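Local coordinates for endoglucanase A (Clostridium longisporum, PDB 6Q1I), which hydrolyses internal beta-1,4-glucosidic linkages in barley beta-glucan, lichenan and carboxymethylcellulose, also degrades xylan, and prefers the longer cello-oligosaccharides, at residues M60-K65 with I104-Y109; D151-E156 with L200-M205; Q19-G24 with G311-W316. All coordinates share one frame; numbering follows the deposited sequence.

How the contacts relate
All three contacts lie in the catalytic (beta/alpha)8 barrel of this family 5 glycoside hydrolase. Contact 1 packs helix 58-67 against the end of helix 90-105. Contacts 2 and 3 build the barrel wall by pairing strands 153-156 with 204-208, and 23-27 with 314-318, which closes the ring. Centres lie about 18 Å apart for contacts 1 and 2, and about 15 Å for the other pairs. Contact 1 precedes contact 2 along the chain, and both are nested within contact 3. Y109, starting strand 109-113, touches H152, E20 and M21, so the contacts meet at the strand-start end. E156 and V315 lie near the probable catalytic positions; contact 1 is packing away from them.

Contact 1: residues M60-K65 with I104-Y109; sequences MIDKIK and IADDLY
OD1 of D62 is gripped by a lysine of its own helix: K58, one helical turn before D62, makes salt bridges to that oxygen and to OD1 of D106, while OD2 of D106 lies 2.6 Å from D62 OD1. The two acid side chains meet at about a right angle, with their carboxylate planes turned 36° from each other. D62 leaves its helix pointing away from the partner segment, and the carboxylate reaches D106 because CG stands beside the backbone N (chi1 -65°). The nearby ammonium group of K58 probably eases the closeness of the two acids.

K65 makes a different use of a long side chain. It runs past D106 and L108 in the opposite sense to theirs, its CE 3.2 Å from the backbone O of D106 and its CD 3.6 Å from CD2 of L108. A lysine suits this boundary, since its methylenes cover the leucine while its amine reaches a water molecule. NZ donates to that water at 2.7 Å, and the water donates to OD2 of D107. The direct separation of K65 NZ from D107 OD2 is 4.3 Å, beyond a salt bridge.

D107 has positive phi and is the C-prime residue of a Schellman motif: its N bonds to O of I104, and N of L108 to O of C103. This turn ends the helix and sends L108 inward, where its CD1 packs 3.9 Å from CG2 of I61. I61, I64 and L108 all rest on I72 of strand 71-74, so that helices 58-67 and 90-105 lie side by side over the barrel wall just where strand 109-113 begins.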
loop_
_atom_site.group_PDB
_atom_site.type_symbol
_atom_site.label_atom_id
_atom_site.label_comp_id
_atom_site.label_asym_id
_atom_site.label_seq_id
_atom_site.Cartn_x
_atom_site.Cartn_y
_atom_site.Cartn_z
ATOM N N MET A 60 -4.735 -15.429 -11.284
ATOM C CA MET A 60 -4.827 -14.980 -9.896
ATOM C C MET A 60 -5.515 -13.625 -9.810
ATOM O O MET A 60 -6.383 -13.408 -8.954
ATOM C CB MET A 60 -3.431 -14.872 -9.287
ATOM C CG MET A 60 -2.690 -16.171 -9.183
ATOM S SD MET A 60 -0.969 -15.891 -8.759
ATOM C CE MET A 60 -0.271 -17.504 -9.081
ATOM N N ILE A 61 -5.133 -12.705 -10.694
ATOM C CA ILE A 61 -5.735 -11.378 -10.723
ATOM C C ILE A 61 -7.220 -11.473 -11.059
ATOM O O ILE A 61 -8.052 -10.785 -10.456
ATOM C CB ILE A 61 -4.966 -10.490 -11.721
ATOM C CG1 ILE A 61 -3.484 -10.396 -11.335
ATOM C CG2 ILE A 61 -5.614 -9.106 -11.818
ATOM C CD1 ILE A 61 -3.209 -9.947 -9.912
ATOM N N ASP A 62 -7.571 -12.326 -12.032
ATOM C CA ASP A 62 -8.967 -12.531 -12.388
ATOM C C ASP A 62 -9.785 -12.971 -11.179
ATOM O O ASP A 62 -10.932 -12.547 -11.014
ATOM C CB ASP A 62 -9.096 -13.619 -13.455
ATOM C CG ASP A 62 -8.473 -13.260 -14.798
ATOM O OD1 ASP A 62 -8.182 -12.085 -15.107
ATOM O OD2 ASP A 62 -8.322 -14.220 -15.593
ATOM N N LYS A 63 -9.228 -13.860 -10.351
ATOM C CA LYS A 63 -9.947 -14.331 -9.173
ATOM C C LYS A 63 -10.270 -13.178 -8.229
ATOM O O LYS A 63 -11.374 -13.104 -7.679
ATOM C CB LYS A 63 -9.103 -15.389 -8.466
ATOM C CG LYS A 63 -9.800 -16.102 -7.337
ATOM C CD LYS A 63 -10.638 -17.268 -7.825
ATOM C CE LYS A 63 -11.362 -17.896 -6.661
ATOM N NZ LYS A 63 -11.978 -19.181 -7.028
ATOM N N ILE A 64 -9.313 -12.269 -8.029
ATOM C CA ILE A 64 -9.521 -11.106 -7.169
ATOM C C ILE A 64 -10.596 -10.188 -7.751
ATOM O O ILE A 64 -11.523 -9.764 -7.050
ATOM C CB ILE A 64 -8.179 -10.379 -6.966
ATOM C CG1 ILE A 64 -7.181 -11.289 -6.250
ATOM C CG2 ILE A 64 -8.354 -9.060 -6.211
ATOM C CD1 ILE A 64 -7.650 -11.816 -4.917
ATOM N N LYS A 65 -10.492 -9.871 -9.045
ATOM C CA LYS A 65 -11.500 -9.030 -9.689
ATOM C C LYS A 65 -12.884 -9.663 -9.605
ATOM O O LYS A 65 -13.871 -8.990 -9.284
ATOM C CB LYS A 65 -11.112 -8.800 -11.150
ATOM C CG LYS A 65 -12.199 -8.161 -12.009
ATOM C CD LYS A 65 -12.543 -6.760 -11.555
ATOM C CE LYS A 65 -13.671 -6.177 -12.401
ATOM N NZ LYS A 65 -13.916 -4.745 -12.085
ATOM N N ILE A 104 -4.964 -3.827 -14.956
ATOM C CA ILE A 104 -5.632 -2.784 -15.732
ATOM C C ILE A 104 -6.580 -3.410 -16.742
ATOM O O ILE A 104 -7.701 -2.933 -16.937
ATOM C CB ILE A 104 -4.605 -1.858 -16.412
ATOM C CG1 ILE A 104 -3.769 -1.087 -15.378
ATOM C CG2 ILE A 104 -5.296 -0.894 -17.394
ATOM C CD1 ILE A 104 -4.495 0.002 -14.627
ATOM N N ALA A 105 -6.148 -4.497 -17.392
ATOM C CA ALA A 105 -7.013 -5.213 -18.324
ATOM C C ALA A 105 -8.302 -5.665 -17.650
ATOM O O ALA A 105 -9.366 -5.674 -18.281
ATOM C CB ALA A 105 -6.271 -6.429 -18.893
ATOM N N ASP A 106 -8.231 -6.026 -16.368
ATOM C CA ASP A 106 -9.396 -6.485 -15.618
ATOM C C ASP A 106 -10.227 -5.344 -15.048
ATOM O O ASP A 106 -11.090 -5.588 -14.198
ATOM C CB ASP A 106 -8.959 -7.433 -14.496
ATOM C CG ASP A 106 -8.707 -8.838 -14.989
ATOM O OD1 ASP A 106 -8.817 -9.088 -16.215
ATOM O OD2 ASP A 106 -8.403 -9.701 -14.140
ATOM N N ASP A 107 -9.988 -4.110 -15.488
ATOM C CA ASP A 107 -10.795 -2.955 -15.087
ATOM C C ASP A 107 -10.627 -2.603 -13.611
ATOM O O ASP A 107 -11.526 -2.038 -12.998
ATOM C CB ASP A 107 -12.278 -3.143 -15.441
ATOM C CG ASP A 107 -13.029 -1.837 -15.507
ATOM O OD1 ASP A 107 -12.392 -0.815 -15.829
ATOM O OD2 ASP A 107 -14.252 -1.831 -15.236
ATOM N N LEU A 108 -9.466 -2.903 -13.042
ATOM C CA LEU A 108 -9.158 -2.562 -11.664
ATOM C C LEU A 108 -8.432 -1.224 -11.596
ATOM O O LEU A 108 -7.713 -0.839 -12.526
ATOM C CB LEU A 108 -8.253 -3.638 -11.055
ATOM C CG LEU A 108 -8.892 -5.020 -10.919
ATOM C CD1 LEU A 108 -7.836 -6.079 -10.716
ATOM C CD2 LEU A 108 -9.880 -5.039 -9.754
ATOM N N TYR A 109 -8.629 -0.509 -10.483
ATOM C CA TYR A 109 -7.671 0.519 -10.090
ATOM C C TYR A 109 -6.406 -0.181 -9.616
ATOM O O TYR A 109 -6.467 -1.247 -8.996
ATOM C CB TYR A 109 -8.234 1.414 -8.969
ATOM C CG TYR A 109 -9.425 2.197 -9.445
ATOM C CD1 TYR A 109 -10.708 1.687 -9.320
ATOM C CD2 TYR A 109 -9.265 3.410 -10.096
ATOM C CE1 TYR A 109 -11.803 2.367 -9.820
ATOM C CE2 TYR A 109 -10.351 4.101 -10.593
ATOM C CZ TYR A 109 -11.618 3.579 -10.454
ATOM O OH TYR A 109 -12.697 4.277 -10.963
HETATM O O HOH W 1 -15.547 -3.444 -13.786
#

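Contact 2: residues D151-E156 with L200-M205; sequences DHLIFE and LSRAVM
The ring of F155 carries the side chain of R202 over one face, with CD of R202 3.5 Å above the ring centre in a CH-pi contact. The rings of F155 and W139 meet at about 45°, and I192 also touches F155. The guanidinium lies off-centre, its CZ 5.0 Å from the F155 centroid, a cation-pi pair with planes 44° apart. At the guanidinium edge, nearly in its plane, NH1 of R202 donates to O of L153 at 3.0 Å. Extended chi1 and chi2 carry CD over the phenyl ring, and the bend at chi3 (-51°) turns NE and the guanidinium so that NH1 reaches this carbonyl. NE bonds OD1 of N199, NH2 bonds O of Y149 and NH1 also bonds O of D150, giving this buried charge several acceptors.

Beyond R202 the strands pair in parallel: F155 faces V204 and bonds to the residues before and after it, its N to O of A203 at 3.3 Å and its O from N of M205 at 2.7 Å. A water accepts from N of A203 and donates to O of L153 and of D151 where pairing has not begun.

The flexible thioether of M205 bends to set CE 3.5 Å from OE1 of E156, whose OE2 makes a salt bridge to R73 and a hydrogen bond to N113. The E156 side chain lies about 6 Å from that of Q284 and 7 Å from that of Q160, altered residues at the probable nucleophile and proton-donor positions. Chemistry thus changes along the pair, from an arginine stacked on F155 and bonded to carbonyls to polar groups probably bordering the catalytic centre.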
loop_
_atom_site.group_PDB
_atom_site.type_symbol
_atom_site.label_atom_id
_atom_site.label_comp_id
_atom_site.label_asym_id
_atom_site.label_seq_id
_atom_site.Cartn_x
_atom_site.Cartn_y
_atom_site.Cartn_z
ATOM N N ASP A 151 -6.269 6.842 -15.954
ATOM C CA ASP A 151 -6.359 7.227 -14.549
ATOM C C ASP A 151 -6.716 6.083 -13.614
ATOM O O ASP A 151 -6.803 6.308 -12.400
ATOM C CB ASP A 151 -7.286 8.426 -14.336
ATOM C CG ASP A 151 -8.756 8.113 -14.569
ATOM O OD1 ASP A 151 -9.143 6.952 -14.836
ATOM O OD2 ASP A 151 -9.537 9.076 -14.466
ATOM N N HIS A 152 -6.868 4.860 -14.117
ATOM C CA HIS A 152 -6.964 3.734 -13.200
ATOM C C HIS A 152 -5.633 3.396 -12.552
ATOM O O HIS A 152 -5.621 2.715 -11.525
ATOM C CB HIS A 152 -7.529 2.512 -13.894
ATOM C CG HIS A 152 -9.010 2.570 -14.066
ATOM N ND1 HIS A 152 -9.614 3.377 -15.003
ATOM C CD2 HIS A 152 -10.011 1.944 -13.404
ATOM C CE1 HIS A 152 -10.925 3.240 -14.918
ATOM N NE2 HIS A 152 -11.192 2.374 -13.956
ATOM N N LEU A 153 -4.524 3.872 -13.112
ATOM C CA LEU A 153 -3.210 3.684 -12.508
ATOM C C LEU A 153 -2.874 4.881 -11.621
ATOM O O LEU A 153 -2.824 6.028 -12.093
ATOM C CB LEU A 153 -2.135 3.469 -13.572
ATOM C CG LEU A 153 -0.729 3.239 -13.020
ATOM C CD1 LEU A 153 -0.669 1.978 -12.160
ATOM C CD2 LEU A 153 0.274 3.161 -14.156
ATOM N N ILE A 154 -2.597 4.588 -10.352
ATOM C CA ILE A 154 -2.280 5.551 -9.306
ATOM C C ILE A 154 -0.858 5.259 -8.856
ATOM O O ILE A 154 -0.498 4.094 -8.675
ATOM C CB ILE A 154 -3.250 5.323 -8.123
ATOM C CG1 ILE A 154 -4.700 5.540 -8.553
ATOM C CG2 ILE A 154 -2.905 6.216 -6.942
ATOM C CD1 ILE A 154 -5.697 4.884 -7.628
ATOM N N PHE A 155 -0.039 6.296 -8.687
ATOM C CA PHE A 155 1.304 6.124 -8.149
ATOM C C PHE A 155 1.283 6.386 -6.644
ATOM O O PHE A 155 0.514 7.222 -6.167
ATOM C CB PHE A 155 2.301 7.093 -8.795
ATOM C CG PHE A 155 2.569 6.857 -10.262
ATOM C CD1 PHE A 155 2.387 5.624 -10.861
ATOM C CD2 PHE A 155 3.059 7.895 -11.042
ATOM C CE1 PHE A 155 2.663 5.443 -12.213
ATOM C CE2 PHE A 155 3.348 7.711 -12.376
ATOM C CZ PHE A 155 3.145 6.490 -12.969
ATOM N N GLU A 156 2.147 5.688 -5.903
ATOM C CA GLU A 156 2.333 5.899 -4.466
ATOM C C GLU A 156 3.826 6.078 -4.215
ATOM O O GLU A 156 4.613 5.166 -4.485
ATOM C CB GLU A 156 1.753 4.710 -3.681
ATOM C CG GLU A 156 2.068 4.722 -2.197
ATOM C CD GLU A 156 1.705 3.420 -1.502
ATOM O OE1 GLU A 156 0.575 2.936 -1.703
ATOM O OE2 GLU A 156 2.569 2.868 -0.782
ATOM N N LEU A 200 0.928 14.612 -15.568
ATOM C CA LEU A 200 0.663 15.934 -15.014
ATOM C C LEU A 200 -0.480 15.904 -14.010
ATOM O O LEU A 200 -0.497 16.704 -13.067
ATOM C CB LEU A 200 0.297 16.909 -16.131
ATOM C CG LEU A 200 1.407 17.363 -17.072
ATOM C CD1 LEU A 200 0.822 18.106 -18.262
ATOM C CD2 LEU A 200 2.398 18.234 -16.329
ATOM N N SER A 201 -1.448 14.999 -14.195
ATOM C CA SER A 201 -2.667 14.979 -13.402
ATOM C C SER A 201 -2.965 13.648 -12.728
ATOM O O SER A 201 -3.936 13.566 -11.970
ATOM C CB SER A 201 -3.867 15.351 -14.279
ATOM O OG SER A 201 -3.635 16.598 -14.897
ATOM N N ARG A 202 -2.173 12.608 -12.983
ATOM C CA ARG A 202 -2.387 11.316 -12.343
ATOM C C ARG A 202 -2.459 11.469 -10.831
ATOM O O ARG A 202 -1.666 12.189 -10.225
ATOM C CB ARG A 202 -1.222 10.385 -12.692
ATOM C CG ARG A 202 -1.428 8.938 -12.232
ATOM C CD ARG A 202 -0.275 8.000 -12.603
ATOM N NE ARG A 202 0.050 8.108 -14.016
ATOM C CZ ARG A 202 -0.694 7.621 -15.001
ATOM N NH1 ARG A 202 -1.806 6.940 -14.742
ATOM N NH2 ARG A 202 -0.327 7.825 -16.255
ATOM N N ALA A 203 -3.386 10.747 -10.216
ATOM C CA ALA A 203 -3.457 10.737 -8.763
ATOM C C ALA A 203 -2.182 10.140 -8.188
ATOM O O ALA A 203 -1.687 9.108 -8.662
ATOM C CB ALA A 203 -4.660 9.912 -8.314
ATOM N N VAL A 204 -1.668 10.779 -7.137
ATOM C CA VAL A 204 -0.450 10.336 -6.468
ATOM C C VAL A 204 -0.709 10.241 -4.973
ATOM O O VAL A 204 -1.000 11.252 -4.324
ATOM C CB VAL A 204 0.745 11.259 -6.762
ATOM C CG1 VAL A 204 1.979 10.787 -5.986
ATOM C CG2 VAL A 204 1.040 11.313 -8.254
ATOM N N MET A 205 -0.618 9.028 -4.437
ATOM C CA MET A 205 -0.637 8.769 -3.008
ATOM C C MET A 205 0.747 8.999 -2.412
ATOM O O MET A 205 1.770 8.729 -3.051
ATOM C CB MET A 205 -1.026 7.308 -2.758
ATOM C CG MET A 205 -2.482 7.011 -3.009
ATOM S SD MET A 205 -2.937 5.262 -3.006
ATOM C CE MET A 205 -2.351 4.761 -1.404
HETATM O O HOH W 2 -4.775 8.067 -11.488
#

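Contact 3: residues Q19-G24 with G311-W316; sequences QEMGVG and GIPCVW
M21 opens the contact by setting its CB 3.6 Å from CG of P313, two apolar surfaces crossing obliquely where helix 14-20 has ended. The proline ring is a rigid, apolar partner, and both residues also pack on V281 of strand 280-285. G22 follows with phi of 65°, a backbone shape that a residue without a CB takes at little cost, and it swings the chain from the helix into strand 23-27. Its O meets CA of P313 at 3.4 Å in a CA-H...O contact.

V23 pairs in parallel with C314, and its CA lies 3.4 Å from O of C314. CG1 of V23 takes the crowded position between backbone N and carbonyl carbon (chi1 63°), leaving CG2 anti to the N and 3.6 Å from that same C314 oxygen. V23 and C314 project from one side of the sheet and share V304 of helix 293-309. A beta-branched residue suits both the extended backbone and this apolar layer.

G24 carries the backbone bonds: its N donates to O of C314 at 2.8 Å, and its O accepts N of W316 at 2.9 Å. The second donor stands 52° above the carbonyl plane, so this bond is well off the lone-pair directions. Having no side chain, G24 brings its CA within 4.0 Å of CA of V315, and CG1 of V315 packs against its carbonyl carbon. Beyond, NE1 of W316 hydrogen-bonds to the backbone O of F330.

Two main-chain hydrogen bonds, supplemented by CA-H...O contacts, thus join the first and last strands and close the barrel. The glycine permits close backbone approach beside V315, whose side chain is about 6 Å from that of Q284, the altered residue at the probable nucleophile position.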
loop_
_atom_site.group_PDB
_atom_site.type_symbol
_atom_site.label_atom_id
_atom_site.label_comp_id
_atom_site.label_asym_id
_atom_site.label_seq_id
_atom_site.Cartn_x
_atom_site.Cartn_y
_atom_site.Cartn_z
ATOM N N GLN A 19 -13.392 7.941 -4.645
ATOM C CA GLN A 19 -14.786 7.569 -4.426
ATOM C C GLN A 19 -15.119 6.199 -4.996
ATOM O O GLN A 19 -16.062 5.556 -4.520
ATOM C CB GLN A 19 -15.720 8.619 -5.038
ATOM C CG GLN A 19 -15.690 9.952 -4.324
ATOM C CD GLN A 19 -16.711 10.926 -4.865
ATOM O OE1 GLN A 19 -16.502 11.552 -5.900
ATOM N NE2 GLN A 19 -17.826 11.052 -4.168
ATOM N N GLU A 20 -14.355 5.730 -5.986
ATOM C CA GLU A 20 -14.680 4.527 -6.736
ATOM C C GLU A 20 -13.808 3.325 -6.401
ATOM O O GLU A 20 -14.072 2.235 -6.917
ATOM C CB GLU A 20 -14.549 4.800 -8.244
ATOM C CG GLU A 20 -15.418 5.926 -8.750
ATOM C CD GLU A 20 -16.874 5.667 -8.503
ATOM O OE1 GLU A 20 -17.278 4.486 -8.543
ATOM O OE2 GLU A 20 -17.611 6.641 -8.254
ATOM N N MET A 21 -12.778 3.483 -5.567
ATOM C CA MET A 21 -11.768 2.435 -5.409
ATOM C C MET A 21 -12.230 1.239 -4.577
ATOM O O MET A 21 -11.614 0.170 -4.654
ATOM C CB MET A 21 -10.490 3.045 -4.823
ATOM C CG MET A 21 -9.736 3.928 -5.805
ATOM S SD MET A 21 -8.383 4.846 -5.038
ATOM C CE MET A 21 -7.289 3.533 -4.520
ATOM N N GLY A 22 -13.283 1.382 -3.782
ATOM C CA GLY A 22 -13.892 0.240 -3.132
ATOM C C GLY A 22 -12.966 -0.426 -2.141
ATOM O O GLY A 22 -12.161 0.222 -1.468
ATOM N N VAL A 23 -13.145 -1.737 -1.993
ATOM C CA VAL A 23 -12.230 -2.569 -1.219
ATOM C C VAL A 23 -11.203 -3.164 -2.169
ATOM O O VAL A 23 -11.514 -3.536 -3.312
ATOM C CB VAL A 23 -12.976 -3.633 -0.386
ATOM C CG1 VAL A 23 -13.748 -4.636 -1.257
ATOM C CG2 VAL A 23 -12.019 -4.358 0.530
ATOM N N GLY A 24 -9.955 -3.226 -1.703
ATOM C CA GLY A 24 -8.843 -3.616 -2.540
ATOM C C GLY A 24 -8.032 -4.752 -1.940
ATOM O O GLY A 24 -8.280 -5.213 -0.819
ATOM N N GLY A 311 -16.090 7.217 2.597
ATOM C CA GLY A 311 -15.389 7.467 1.349
ATOM C C GLY A 311 -13.923 7.106 1.372
ATOM O O GLY A 311 -13.146 7.683 0.601
ATOM N N ILE A 312 -13.519 6.181 2.243
ATOM C CA ILE A 312 -12.132 5.763 2.401
ATOM C C ILE A 312 -11.972 4.372 1.789
ATOM O O ILE A 312 -12.488 3.390 2.345
ATOM C CB ILE A 312 -11.704 5.749 3.876
ATOM C CG1 ILE A 312 -11.925 7.118 4.524
ATOM C CG2 ILE A 312 -10.240 5.302 3.986
ATOM C CD1 ILE A 312 -11.666 7.140 6.018
ATOM N N PRO A 313 -11.244 4.227 0.684
ATOM C CA PRO A 313 -10.872 2.888 0.208
ATOM C C PRO A 313 -9.934 2.197 1.190
ATOM O O PRO A 313 -9.102 2.839 1.837
ATOM C CB PRO A 313 -10.152 3.173 -1.117
ATOM C CG PRO A 313 -10.551 4.549 -1.508
ATOM C CD PRO A 313 -10.801 5.287 -0.235
ATOM N N CYS A 314 -10.053 0.867 1.278
ATOM C CA CYS A 314 -9.180 0.088 2.141
ATOM C C CYS A 314 -8.746 -1.162 1.398
ATOM O O CYS A 314 -9.541 -1.820 0.723
ATOM C CB CYS A 314 -9.847 -0.220 3.484
ATOM S SG CYS A 314 -11.516 -0.862 3.343
ATOM N N VAL A 315 -7.456 -1.469 1.523
ATOM C CA VAL A 315 -6.781 -2.464 0.690
ATOM C C VAL A 315 -6.171 -3.534 1.602
ATOM O O VAL A 315 -5.232 -3.262 2.366
ATOM C CB VAL A 315 -5.717 -1.795 -0.191
ATOM C CG1 VAL A 315 -5.188 -2.766 -1.216
ATOM C CG2 VAL A 315 -6.274 -0.540 -0.890
ATOM N N TRP A 316 -6.701 -4.758 1.520
ATOM C CA TRP A 316 -6.227 -5.850 2.366
ATOM C C TRP A 316 -4.814 -6.269 1.957
ATOM O O TRP A 316 -4.514 -6.389 0.770
ATOM C CB TRP A 316 -7.177 -7.045 2.227
ATOM C CG TRP A 316 -6.823 -8.206 3.124
ATOM C CD1 TRP A 316 -5.858 -9.150 2.902
ATOM C CD2 TRP A 316 -7.415 -8.533 4.392
ATOM N NE1 TRP A 316 -5.810 -10.043 3.951
ATOM C CE2 TRP A 316 -6.759 -9.691 4.874
ATOM C CE3 TRP A 316 -8.449 -7.977 5.157
ATOM C CZ2 TRP A 316 -7.101 -10.297 6.087
ATOM C CZ3 TRP A 316 -8.795 -8.588 6.349
ATOM C CH2 TRP A 316 -8.118 -9.731 6.806
#